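Local coordinates for protein arginase 1, mitochondrial (Arabidopsis thaliana, PDB 6VSU) that hydrolyses L-arginine to urea and L-ornithine with two manganese ions in each subunit of its hexamer, and also converts agmatine to putrescine, at residues I246-D249 and V250-D254; G267-F271 and R272-N276; D112-M115 and N116-E120; V291-P295 and Q296-V300; K85-D89 and P90-T94. All blocks are in the same frame, centred on the assembly; numbering follows the deposited sequence.

Contact 1 of 5, residues I246-D249 and V250-D254; sequences ISID and VDCLD. With MN (manganese (II) ion), chain B.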
# COMPACT_ATOMS: atom_id res chain seq x y z
N ILE E 246 12.35 -27.57 -16.68
CA ILE E 246 12.62 -26.70 -15.52
C ILE E 246 11.29 -26.17 -14.98
O ILE E 246 10.59 -25.45 -15.72
CB ILE E 246 13.58 -25.58 -15.92
CG1 ILE E 246 14.86 -26.13 -16.53
CG2 ILE E 246 13.86 -24.69 -14.71
CD1 ILE E 246 15.84 -25.07 -17.05
N SER E 247 11.00 -26.42 -13.72
CA SER E 247 9.79 -25.87 -13.06
C SER E 247 10.25 -24.87 -12.00
O SER E 247 10.96 -25.26 -11.04
CB SER E 247 8.92 -26.95 -12.46
OG SER E 247 7.83 -26.40 -11.75
N ILE E 248 9.83 -23.61 -12.15
CA ILE E 248 10.19 -22.56 -11.17
C ILE E 248 8.93 -22.15 -10.46
O ILE E 248 8.08 -21.49 -11.08
CB ILE E 248 10.89 -21.37 -11.84
CG1 ILE E 248 12.01 -21.88 -12.76
CG2 ILE E 248 11.38 -20.44 -10.76
CD1 ILE E 248 12.99 -20.80 -13.21
N ASP E 249 8.87 -22.43 -9.18
CA ASP E 249 7.89 -21.74 -8.30
C ASP E 249 8.59 -20.47 -7.87
O ASP E 249 9.72 -20.51 -7.43
CB ASP E 249 7.53 -22.63 -7.14
CG ASP E 249 6.55 -22.09 -6.11
OD1 ASP E 249 6.43 -20.86 -5.94
OD2 ASP E 249 5.93 -22.94 -5.46
N VAL E 250 7.96 -19.34 -8.13
CA VAL E 250 8.49 -18.01 -7.76
C VAL E 250 8.87 -17.97 -6.27
O VAL E 250 9.79 -17.23 -5.95
CB VAL E 250 7.42 -16.97 -8.17
CG1 VAL E 250 7.67 -15.66 -7.55
CG2 VAL E 250 7.40 -16.78 -9.66
N ASP E 251 8.29 -18.82 -5.40
CA ASP E 251 8.63 -18.84 -3.96
C ASP E 251 9.97 -19.54 -3.72
O ASP E 251 10.41 -19.53 -2.60
CB ASP E 251 7.52 -19.37 -3.06
CG ASP E 251 7.31 -20.88 -3.12
OD1 ASP E 251 8.25 -21.59 -3.53
OD2 ASP E 251 6.19 -21.29 -2.84
N CYS E 252 10.68 -20.00 -4.74
CA CYS E 252 12.12 -20.38 -4.57
C CYS E 252 12.93 -19.17 -4.11
O CYS E 252 13.90 -19.34 -3.36
CB CYS E 252 12.70 -21.00 -5.83
SG CYS E 252 12.98 -19.88 -7.23
N LEU E 253 12.48 -17.99 -4.51
CA LEU E 253 13.09 -16.71 -4.17
C LEU E 253 12.72 -16.31 -2.76
O LEU E 253 11.58 -16.51 -2.36
CB LEU E 253 12.55 -15.68 -5.17
CG LEU E 253 13.02 -15.90 -6.60
CD1 LEU E 253 12.12 -15.07 -7.48
CD2 LEU E 253 14.49 -15.49 -6.75
N ASP E 254 13.66 -15.73 -2.03
CA ASP E 254 13.32 -15.11 -0.74
C ASP E 254 12.16 -14.16 -0.98
O ASP E 254 12.13 -13.50 -2.02
CB ASP E 254 14.49 -14.36 -0.14
CG ASP E 254 14.20 -14.07 1.31
OD1 ASP E 254 13.53 -13.08 1.55
OD2 ASP E 254 14.50 -14.94 2.17
MN MN B . 6.41 -23.36 -3.29
O HOH W 1 5.22 -25.16 -3.41
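D249 and D251, one residue apart in the chain, bind the same manganese ion, and D249 is the side chain to follow. Its CB stands 3.8 Å from D251 OD1. Beyond it CG lies anti to the backbone N (chi1 179°), a torsion that carries the carboxylate over the turn that follows. There the two oxygens divide the work. OD1 accepts the backbone N-H of D251, N to OD1 2.8 Å, in a nearly straight bond that reaches the oxygen from above the carboxylate plane. OD2 binds manganese at 2.3 Å, and the residue is also a ligand of the second manganese ion.

This is the Asp-x-Asp element at the C-terminal end of strand 244-249, where the central strands of the parallel arginase sheet deliver ligands to the binuclear site. D251 grips the ion with both oxygens unequally, OD2 at 2.1 Å and OD1 at 2.6 Å, while OD1 also accepts from the backbone N of A165. Water 1, at 2.2 Å, and the residues D164 and H166 supply the rest of the shell. Aspartate suits both places: it is short, anionic, and able to serve a metal and an N-H together. The two carboxylates are turned 29° apart; the manganese bound by D249 OD2 and both D251 oxygens, with the D251 N-H on D249 OD1, probably offsets the repulsion between them.

Behind the site the chain tightens into a short 3-10 turn, C252 N donating to D249 O at 2.9 Å. C252 SG then rests on I248 CG2, 3.9 Å away, on the side turned to helix 271-280.

Contact 2 of 5, residues G267-F271 and R272-N276; sequences GGLSF and RDVLN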
# COMPACT_ATOMS: atom_id res chain seq x y z
N GLY E 267 14.13 -16.93 3.90
CA GLY E 267 15.42 -17.61 3.83
C GLY E 267 15.65 -18.26 2.48
O GLY E 267 16.12 -19.39 2.46
N GLY E 268 15.26 -17.60 1.40
CA GLY E 268 15.26 -18.15 0.05
C GLY E 268 16.40 -17.63 -0.79
O GLY E 268 17.33 -16.99 -0.26
N LEU E 269 16.35 -17.95 -2.07
CA LEU E 269 17.38 -17.60 -3.05
C LEU E 269 17.21 -16.11 -3.43
O LEU E 269 16.09 -15.60 -3.48
CB LEU E 269 17.25 -18.53 -4.27
CG LEU E 269 17.52 -20.03 -4.04
CD1 LEU E 269 16.95 -20.88 -5.16
CD2 LEU E 269 18.99 -20.31 -3.95
N SER E 270 18.29 -15.47 -3.83
CA SER E 270 18.21 -14.14 -4.48
C SER E 270 17.88 -14.37 -5.94
O SER E 270 17.94 -15.50 -6.41
CB SER E 270 19.52 -13.32 -4.30
OG SER E 270 20.51 -13.84 -5.17
N PHE E 271 17.46 -13.33 -6.64
CA PHE E 271 17.13 -13.44 -8.07
C PHE E 271 18.41 -13.81 -8.77
O PHE E 271 18.35 -14.57 -9.73
CB PHE E 271 16.55 -12.14 -8.63
CG PHE E 271 15.90 -12.36 -9.96
CD1 PHE E 271 14.60 -12.83 -10.07
CD2 PHE E 271 16.61 -12.18 -11.12
CE1 PHE E 271 14.04 -13.11 -11.31
CE2 PHE E 271 16.07 -12.51 -12.36
CZ PHE E 271 14.77 -12.95 -12.46
N ARG E 272 19.49 -13.13 -8.42
CA ARG E 272 20.82 -13.40 -9.02
C ARG E 272 21.22 -14.86 -8.76
O ARG E 272 21.83 -15.44 -9.67
CB ARG E 272 21.86 -12.41 -8.55
CG ARG E 272 23.19 -12.53 -9.27
CD ARG E 272 23.16 -12.63 -10.81
NE ARG E 272 22.32 -11.57 -11.35
CZ ARG E 272 21.97 -11.36 -12.60
NH1 ARG E 272 22.32 -12.21 -13.56
NH2 ARG E 272 21.23 -10.30 -12.89
N ASP E 273 20.95 -15.44 -7.58
CA ASP E 273 21.21 -16.87 -7.30
C ASP E 273 20.49 -17.75 -8.33
O ASP E 273 21.14 -18.64 -8.95
CB ASP E 273 20.74 -17.28 -5.91
CG ASP E 273 21.50 -16.69 -4.73
OD1 ASP E 273 22.69 -16.36 -4.90
OD2 ASP E 273 20.92 -16.64 -3.60
N VAL E 274 19.23 -17.49 -8.62
CA VAL E 274 18.46 -18.30 -9.60
C VAL E 274 19.08 -18.18 -11.01
O VAL E 274 19.20 -19.20 -11.73
CB VAL E 274 16.97 -17.92 -9.57
CG1 VAL E 274 16.18 -18.54 -10.71
CG2 VAL E 274 16.37 -18.31 -8.24
N LEU E 275 19.47 -16.98 -11.43
CA LEU E 275 20.06 -16.79 -12.78
C LEU E 275 21.45 -17.41 -12.79
O LEU E 275 21.80 -17.93 -13.84
CB LEU E 275 20.09 -15.32 -13.19
CG LEU E 275 18.72 -14.67 -13.41
CD1 LEU E 275 18.94 -13.33 -14.11
CD2 LEU E 275 17.74 -15.49 -14.23
N ASN E 276 22.16 -17.45 -11.66
CA ASN E 276 23.45 -18.16 -11.66
C ASN E 276 23.21 -19.64 -11.98
O ASN E 276 23.99 -20.20 -12.78
CB ASN E 276 24.27 -17.96 -10.40
CG ASN E 276 24.86 -16.57 -10.25
OD1 ASN E 276 24.82 -15.74 -11.16
ND2 ASN E 276 25.38 -16.31 -9.05
O HOH W 2 20.40 -17.38 -0.76
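A capping box formed by S270 and D273 starts helix 271-280, which follows the long loop after strand 244-249. S270 occupies the N-cap. Its OG accepts the backbone N-H of D273 at 2.9 Å, and in return D273 OD2 accepts the backbone N-H of S270, N to OD2 2.9 Å, along an almost straight line (174°) from above the carboxylate plane. The short serine and the aspartate three residues on fit because each must fold back to the other's backbone; at S270 a chi1 of 76° sets OG between N and the carbonyl carbon, within range of the first turn. Water 2 donates to both D273 OD2 and G268 O, tying the box to the loop.

Apolar groups flank the polar pair. L269 CD2 lies 4.0 Å from D273 CB and its CD1 4.1 Å from V274 CG2, while F271 CE2 meets L275 CD1 at 3.5 Å one turn along the helix. R272 carries its guanidinium to E82, in a salt bridge, and to the carbonyl of G267 in a neighbouring subunit.

D273 OD1 pairs with R229. With an alanine here, S270 N would probably be left without its acceptor and R229 without its anionic mate. The box thus occupies N-H groups that the first helical turn cannot bond within itself, and the carboxylate, placed at the positive end of the helix dipole, is probably stabilised in its charged form.

Contact 3 of 5, residues D112-M115 and N116-E120; sequences DRLM and NVISE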
# COMPACT_ATOMS: atom_id res chain seq x y z
N ASP E 112 -9.92 -34.35 -13.69
CA ASP E 112 -9.15 -35.30 -14.54
C ASP E 112 -9.24 -34.77 -15.97
O ASP E 112 -8.22 -34.65 -16.64
CB ASP E 112 -9.75 -36.69 -14.50
CG ASP E 112 -9.57 -37.46 -13.21
OD1 ASP E 112 -8.54 -37.36 -12.55
OD2 ASP E 112 -10.47 -38.22 -12.93
N ARG E 113 -10.46 -34.46 -16.41
CA ARG E 113 -10.72 -33.93 -17.76
C ARG E 113 -10.03 -32.57 -17.92
O ARG E 113 -9.45 -32.35 -18.98
CB ARG E 113 -12.21 -33.86 -18.02
CG ARG E 113 -12.76 -35.19 -18.50
CD ARG E 113 -14.17 -35.46 -18.01
NE ARG E 113 -15.20 -34.59 -18.58
CZ ARG E 113 -15.43 -34.46 -19.87
NH1 ARG E 113 -16.38 -33.65 -20.31
NH2 ARG E 113 -14.68 -35.15 -20.73
N LEU E 114 -10.05 -31.73 -16.90
CA LEU E 114 -9.39 -30.41 -17.04
C LEU E 114 -7.89 -30.63 -17.19
O LEU E 114 -7.28 -29.98 -18.08
CB LEU E 114 -9.73 -29.52 -15.85
CG LEU E 114 -8.97 -28.21 -15.79
CD1 LEU E 114 -9.27 -27.40 -17.03
CD2 LEU E 114 -9.34 -27.44 -14.53
N MET E 115 -7.27 -31.50 -16.40
CA MET E 115 -5.81 -31.65 -16.51
C MET E 115 -5.48 -32.28 -17.88
O MET E 115 -4.41 -31.95 -18.45
CB MET E 115 -5.24 -32.48 -15.36
CG MET E 115 -5.42 -31.81 -13.99
SD MET E 115 -4.99 -30.05 -13.91
CE MET E 115 -3.98 -29.98 -12.43
N ASN E 116 -6.32 -33.16 -18.39
CA ASN E 116 -6.13 -33.75 -19.74
C ASN E 116 -6.17 -32.63 -20.81
O ASN E 116 -5.45 -32.71 -21.78
CB ASN E 116 -7.20 -34.80 -20.05
CG ASN E 116 -7.08 -36.06 -19.22
OD1 ASN E 116 -6.08 -36.29 -18.50
ND2 ASN E 116 -8.14 -36.88 -19.27
N VAL E 117 -6.99 -31.61 -20.62
CA VAL E 117 -7.03 -30.46 -21.57
C VAL E 117 -5.69 -29.74 -21.51
O VAL E 117 -5.14 -29.39 -22.55
CB VAL E 117 -8.20 -29.50 -21.28
CG1 VAL E 117 -8.11 -28.28 -22.16
CG2 VAL E 117 -9.52 -30.22 -21.50
N ILE E 118 -5.20 -29.50 -20.33
CA ILE E 118 -3.87 -28.86 -20.20
C ILE E 118 -2.79 -29.68 -20.91
O ILE E 118 -2.01 -29.08 -21.63
CB ILE E 118 -3.55 -28.59 -18.73
CG1 ILE E 118 -4.52 -27.53 -18.20
CG2 ILE E 118 -2.13 -28.12 -18.55
CD1 ILE E 118 -4.63 -27.55 -16.68
N SER E 119 -2.78 -31.00 -20.75
CA SER E 119 -1.82 -31.90 -21.45
C SER E 119 -2.00 -31.75 -22.96
O SER E 119 -1.01 -31.56 -23.66
CB SER E 119 -1.99 -33.36 -20.98
OG SER E 119 -1.58 -33.51 -19.61
N GLU E 120 -3.21 -31.78 -23.47
CA GLU E 120 -3.42 -31.75 -24.93
C GLU E 120 -2.99 -30.40 -25.46
O GLU E 120 -2.43 -30.36 -26.55
CB GLU E 120 -4.87 -32.07 -25.28
CG GLU E 120 -5.22 -33.49 -24.93
CD GLU E 120 -4.45 -34.47 -25.80
OE1 GLU E 120 -4.14 -34.08 -26.99
OE2 GLU E 120 -4.09 -35.61 -25.29
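The side chains of M115 and I118 run alongside each other in a common direction on one face of helix 111-126, an outer helix of the arginase α/β fold. Being three residues apart, they stand on neighbouring turns. Both leave the backbone with the next carbon beside N and anti to the carbonyl carbon (chi1 -64° for M115, -67° for I118), and this shared torsion, with their neighbouring positions on the helix, lets the two chains run together. The methionine chain then bends at its second and third torsions, which brings SD to 3.7 Å from I118 CD1. A flexible thioether and a branched aliphatic chain suit this place, since both pack on P145 at the start of helix 143-154.

L114 faces another way, with its CG only loosely against I118 CD1 at 4.5 Å. It joins V117 on helix 101-106, and V117 reaches helix 7-37 as well. The helix thus packs on helices 143-154, 101-106 and 7-37.

Polar residues fix some of the same neighbours: S119 OG bonds P145 O and R148, and R113 reaches N13 and Q12 of helix 7-37. D112 OD1 forms a salt bridge with K177 and a hydrogen bond with Y178 OH. Regular i to i+4 bonds hold the frame: N116 N to D112 O and S119 N to M115 O both measure 3.0 Å. N116 folds its amide back along the helix, CG 3.2 Å from D112 O, whereas the β-branched V117 presses CG2 to 3.3 Å from R113 O.

Contact 4 of 5, residues V291-P295 and Q296-V300; sequences VEFNP and QRDTV. With NA (sodium ion), chain C.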
# COMPACT_ATOMS: atom_id res chain seq x y z
N VAL E 291 5.43 -20.67 -12.09
CA VAL E 291 4.14 -20.88 -11.40
C VAL E 291 4.17 -20.14 -10.05
O VAL E 291 5.26 -19.74 -9.59
CB VAL E 291 3.89 -22.38 -11.17
CG1 VAL E 291 3.83 -23.16 -12.47
CG2 VAL E 291 4.93 -23.02 -10.28
N GLU E 292 2.99 -19.99 -9.48
CA GLU E 292 2.73 -19.55 -8.09
C GLU E 292 3.03 -18.05 -7.93
O GLU E 292 3.05 -17.59 -6.76
CB GLU E 292 3.49 -20.43 -7.12
CG GLU E 292 2.91 -21.85 -7.11
CD GLU E 292 1.58 -22.04 -6.41
OE1 GLU E 292 1.16 -21.07 -5.69
OE2 GLU E 292 0.99 -23.19 -6.50
N PHE E 293 3.19 -17.29 -9.02
CA PHE E 293 3.15 -15.82 -8.90
C PHE E 293 1.70 -15.45 -8.59
O PHE E 293 0.82 -15.92 -9.29
CB PHE E 293 3.63 -15.15 -10.17
CG PHE E 293 3.19 -13.73 -10.35
CD1 PHE E 293 3.21 -12.83 -9.28
CD2 PHE E 293 2.81 -13.26 -11.60
CE1 PHE E 293 2.78 -11.54 -9.46
CE2 PHE E 293 2.42 -11.94 -11.77
CZ PHE E 293 2.38 -11.09 -10.69
N ASN E 294 1.49 -14.80 -7.46
CA ASN E 294 0.16 -14.40 -6.94
C ASN E 294 0.06 -12.88 -7.02
O ASN E 294 0.48 -12.22 -6.09
CB ASN E 294 -0.07 -14.86 -5.51
CG ASN E 294 -1.48 -14.59 -5.07
OD1 ASN E 294 -2.15 -13.71 -5.64
ND2 ASN E 294 -1.92 -15.36 -4.10
N PRO E 295 -0.54 -12.31 -8.11
CA PRO E 295 -0.67 -10.86 -8.29
C PRO E 295 -1.39 -10.16 -7.12
O PRO E 295 -1.10 -9.02 -6.82
CB PRO E 295 -1.52 -10.67 -9.54
CG PRO E 295 -1.53 -11.98 -10.22
CD PRO E 295 -1.19 -13.04 -9.19
N GLN E 296 -2.30 -10.85 -6.44
CA GLN E 296 -3.07 -10.23 -5.33
C GLN E 296 -2.16 -10.11 -4.09
O GLN E 296 -2.60 -9.47 -3.16
CB GLN E 296 -4.33 -11.02 -5.00
CG GLN E 296 -5.19 -11.26 -6.23
CD GLN E 296 -6.49 -12.02 -6.08
OE1 GLN E 296 -6.47 -13.23 -5.74
NE2 GLN E 296 -7.61 -11.32 -6.41
N ARG E 297 -0.97 -10.71 -4.06
CA ARG E 297 -0.02 -10.56 -2.94
C ARG E 297 1.17 -9.71 -3.37
O ARG E 297 2.06 -9.51 -2.54
CB ARG E 297 0.43 -11.94 -2.43
CG ARG E 297 -0.64 -12.73 -1.68
CD ARG E 297 -1.19 -12.08 -0.42
NE ARG E 297 -1.13 -12.87 0.82
CZ ARG E 297 -0.03 -13.54 1.26
NH1 ARG E 297 1.09 -13.56 0.54
NH2 ARG E 297 -0.06 -14.18 2.42
N ASP E 298 1.17 -9.19 -4.59
CA ASP E 298 2.29 -8.38 -5.13
C ASP E 298 2.25 -6.94 -4.57
O ASP E 298 1.25 -6.53 -4.02
CB ASP E 298 2.24 -8.32 -6.65
CG ASP E 298 3.62 -8.21 -7.30
OD1 ASP E 298 4.65 -8.10 -6.56
OD2 ASP E 298 3.67 -8.21 -8.58
N THR E 299 3.33 -6.21 -4.74
CA THR E 299 3.43 -4.78 -4.42
C THR E 299 2.53 -4.02 -5.39
O THR E 299 2.15 -4.55 -6.47
CB THR E 299 4.88 -4.31 -4.55
OG1 THR E 299 5.17 -4.29 -5.95
CG2 THR E 299 5.83 -5.24 -3.81
N VAL E 300 2.21 -2.79 -5.03
CA VAL E 300 1.34 -1.92 -5.85
C VAL E 300 2.00 -1.67 -7.21
O VAL E 300 1.28 -1.42 -8.11
CB VAL E 300 0.98 -0.61 -5.12
CG1 VAL E 300 0.26 -0.87 -3.82
CG2 VAL E 300 2.19 0.26 -4.89
NA NA C . -1.23 -20.58 -4.43
O HOH W 3 -5.07 -14.65 -3.81
O HOH W 4 -2.06 -21.38 -1.82
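N294 turns two oxygens of its own onto the turn that follows, reaching past P295 to the N-H groups of Q296 and R297. Its side-chain OD1 accepts from Q296 N at 3.0 Å, a bent bond of 134°, and its backbone O accepts from R297 N at 2.9 Å. The first is an Asx turn, the second closes a 3-10 turn. With CG anti to the backbone N (chi1 -173°), the amide swings forward to the chain ahead of it. Proline suits position 295, between N294 and Q296, because neither bond needs an N-H there and its ring fixes the backbone; its CD also sits over one face of the F293 ring, 4.2 Å above the plane.

The segment belongs to the loop joining strand 285-291 to helix 303-319, which rises above the C-terminal edge of the sheet where the arginase active site lies. Just upstream, E292, probably a substrate-binding residue, gives OE1 to a sodium ion completed by S262, the carbonyl of L58 and water 4. S262 links the two features, since its OG also bonds to N294 ND2.

Water 3 bridges N294 ND2 (3.2 Å) and Q296 OE1 (2.8 Å), while Q296 NE2 crosses to E70 of a neighbouring subunit. D298 continues the turn, its N donating to P295 O at 3.2 Å from well above the carbonyl plane. Its OD2 stands 3.6 Å from F293 CE1, the carboxylate 80° to the ring plane, and both carboxylate oxygens are held at the start of helix 303-319, OD1 by T304 OG1 and OD2 by A305 N.

Contact 5 of 5, residues K85-D89 and P90-T94; sequences KELKD and PRVLT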
# COMPACT_ATOMS: atom_id res chain seq x y z
N LYS E 85 19.76 -12.19 -26.37
CA LYS E 85 18.69 -12.63 -27.31
C LYS E 85 17.62 -11.56 -27.42
O LYS E 85 17.37 -10.84 -26.46
CB LYS E 85 18.15 -13.99 -26.90
CG LYS E 85 19.25 -15.03 -27.08
CD LYS E 85 18.78 -16.36 -27.39
CE LYS E 85 19.87 -17.27 -27.91
NZ LYS E 85 19.43 -18.67 -27.67
N GLU E 86 17.06 -11.46 -28.61
CA GLU E 86 16.06 -10.45 -28.99
C GLU E 86 14.67 -11.10 -28.92
O GLU E 86 14.36 -11.95 -29.78
CB GLU E 86 16.42 -9.91 -30.37
CG GLU E 86 15.45 -8.85 -30.90
CD GLU E 86 15.18 -7.70 -29.94
OE1 GLU E 86 16.15 -6.87 -29.72
OE2 GLU E 86 14.08 -7.73 -29.29
N LEU E 87 13.88 -10.66 -27.95
CA LEU E 87 12.56 -11.23 -27.59
C LEU E 87 11.52 -10.84 -28.64
O LEU E 87 10.54 -11.55 -28.73
CB LEU E 87 12.16 -10.73 -26.20
CG LEU E 87 12.94 -11.31 -25.04
CD1 LEU E 87 12.67 -10.53 -23.77
CD2 LEU E 87 12.62 -12.80 -24.85
N LYS E 88 11.75 -9.82 -29.45
CA LYS E 88 10.82 -9.49 -30.55
C LYS E 88 11.03 -10.39 -31.76
O LYS E 88 10.18 -10.29 -32.65
CB LYS E 88 10.98 -8.03 -30.98
CG LYS E 88 10.53 -7.03 -29.94
CD LYS E 88 11.02 -5.66 -30.26
CE LYS E 88 10.55 -4.67 -29.22
NZ LYS E 88 11.24 -3.38 -29.50
N ASP E 89 12.11 -11.17 -31.82
CA ASP E 89 12.30 -12.27 -32.82
C ASP E 89 11.41 -13.45 -32.45
O ASP E 89 11.55 -14.05 -31.39
CB ASP E 89 13.76 -12.69 -32.88
CG ASP E 89 14.16 -13.56 -34.03
OD1 ASP E 89 13.25 -14.16 -34.68
OD2 ASP E 89 15.41 -13.66 -34.25
N PRO E 90 10.38 -13.77 -33.25
CA PRO E 90 9.51 -14.93 -33.00
C PRO E 90 10.27 -16.24 -32.80
O PRO E 90 9.82 -17.10 -32.02
CB PRO E 90 8.65 -15.03 -34.26
CG PRO E 90 8.66 -13.63 -34.86
CD PRO E 90 9.99 -13.00 -34.46
N ARG E 91 11.43 -16.38 -33.44
CA ARG E 91 12.28 -17.57 -33.26
C ARG E 91 12.81 -17.62 -31.83
O ARG E 91 13.16 -18.75 -31.38
CB ARG E 91 13.46 -17.56 -34.22
CG ARG E 91 12.98 -17.72 -35.64
CD ARG E 91 14.05 -17.45 -36.68
NE ARG E 91 14.60 -16.12 -36.45
CZ ARG E 91 15.45 -15.53 -37.25
NH1 ARG E 91 15.81 -16.09 -38.39
NH2 ARG E 91 15.92 -14.34 -36.92
N VAL E 92 12.87 -16.50 -31.14
CA VAL E 92 13.25 -16.45 -29.69
C VAL E 92 12.02 -16.61 -28.80
O VAL E 92 12.07 -17.38 -27.82
CB VAL E 92 13.99 -15.16 -29.36
CG1 VAL E 92 14.25 -15.04 -27.87
CG2 VAL E 92 15.28 -15.06 -30.15
N LEU E 93 10.94 -15.91 -29.10
CA LEU E 93 9.70 -15.97 -28.27
C LEU E 93 8.46 -15.76 -29.13
O LEU E 93 8.39 -14.81 -29.92
CB LEU E 93 9.81 -14.93 -27.15
CG LEU E 93 8.67 -14.96 -26.13
CD1 LEU E 93 8.62 -16.27 -25.34
CD2 LEU E 93 8.77 -13.79 -25.16
N THR E 94 7.50 -16.65 -29.00
CA THR E 94 6.09 -16.40 -29.42
C THR E 94 5.19 -16.73 -28.24
O THR E 94 5.69 -17.21 -27.25
CB THR E 94 5.68 -17.19 -30.67
OG1 THR E 94 5.93 -18.57 -30.44
CG2 THR E 94 6.40 -16.71 -31.90
O HOH W 5 8.19 -12.25 -29.70
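D89 and R91 join in a side-on salt bridge, two guanidinium nitrogens gripping two carboxylate oxygens. R91 NH2 meets D89 OD2 at 2.8 Å, and R91 NE meets the syn lone pair of D89 OD1 at 3.0 Å. The two planes stand 47° apart, so the fork is twisted. OD1 also accepts the backbone N of R91, at 3.1 Å from above the carboxylate plane; this closes an Asx turn across P90, where no N-H is needed. An alanine at D89 would probably leave the guanidinium without its charged mate and this N-H without an acceptor.

Next comes the backbone: D89 O accepts both V92 N (2.8 Å) and L93 N (3.0 Å). The chain here turns out of a loop into strand 93-98, an outermost strand of the parallel sheet in this chain. A type I turn from E86 to D89 precedes it; E86 OE2 accepts K88 N and also bonds S79 OG.

L87 CD2 touches L93 CD2 at 4.0 Å and V92 CG1 at 4.1 Å. Separately, water 5 bridges the carbonyls of L87 and L93, donating to each. Further out, R91 NH1 reaches the carbonyl of G38, while P90 packs on L33 and L37 of helix 7-37.

Contacts 1 and 4 meet where adjacent strands 244-249 and 285-291 end: I248 O accepts V291 N at 3.0 Å, and both contacts carry ions, manganese in one and sodium in the other. Contact 2 also adjoins contact 1, since D254 OD2 takes G267 N, but it starts a helix and has no metal. Contact 5 reaches the same sheet at its edge, about 13 Å from contact 1 at the nearest atoms, and contact 3, within a helix, lies on the opposite side of the chain centre from contacts 1 and 2. Contacts 1, 2 and 3 are largely buried, 4 and 5 only partly. The carboxylates differ in role: metal ligand in contact 1, helix cap in contact 2, salt-bridge partner in contact 5.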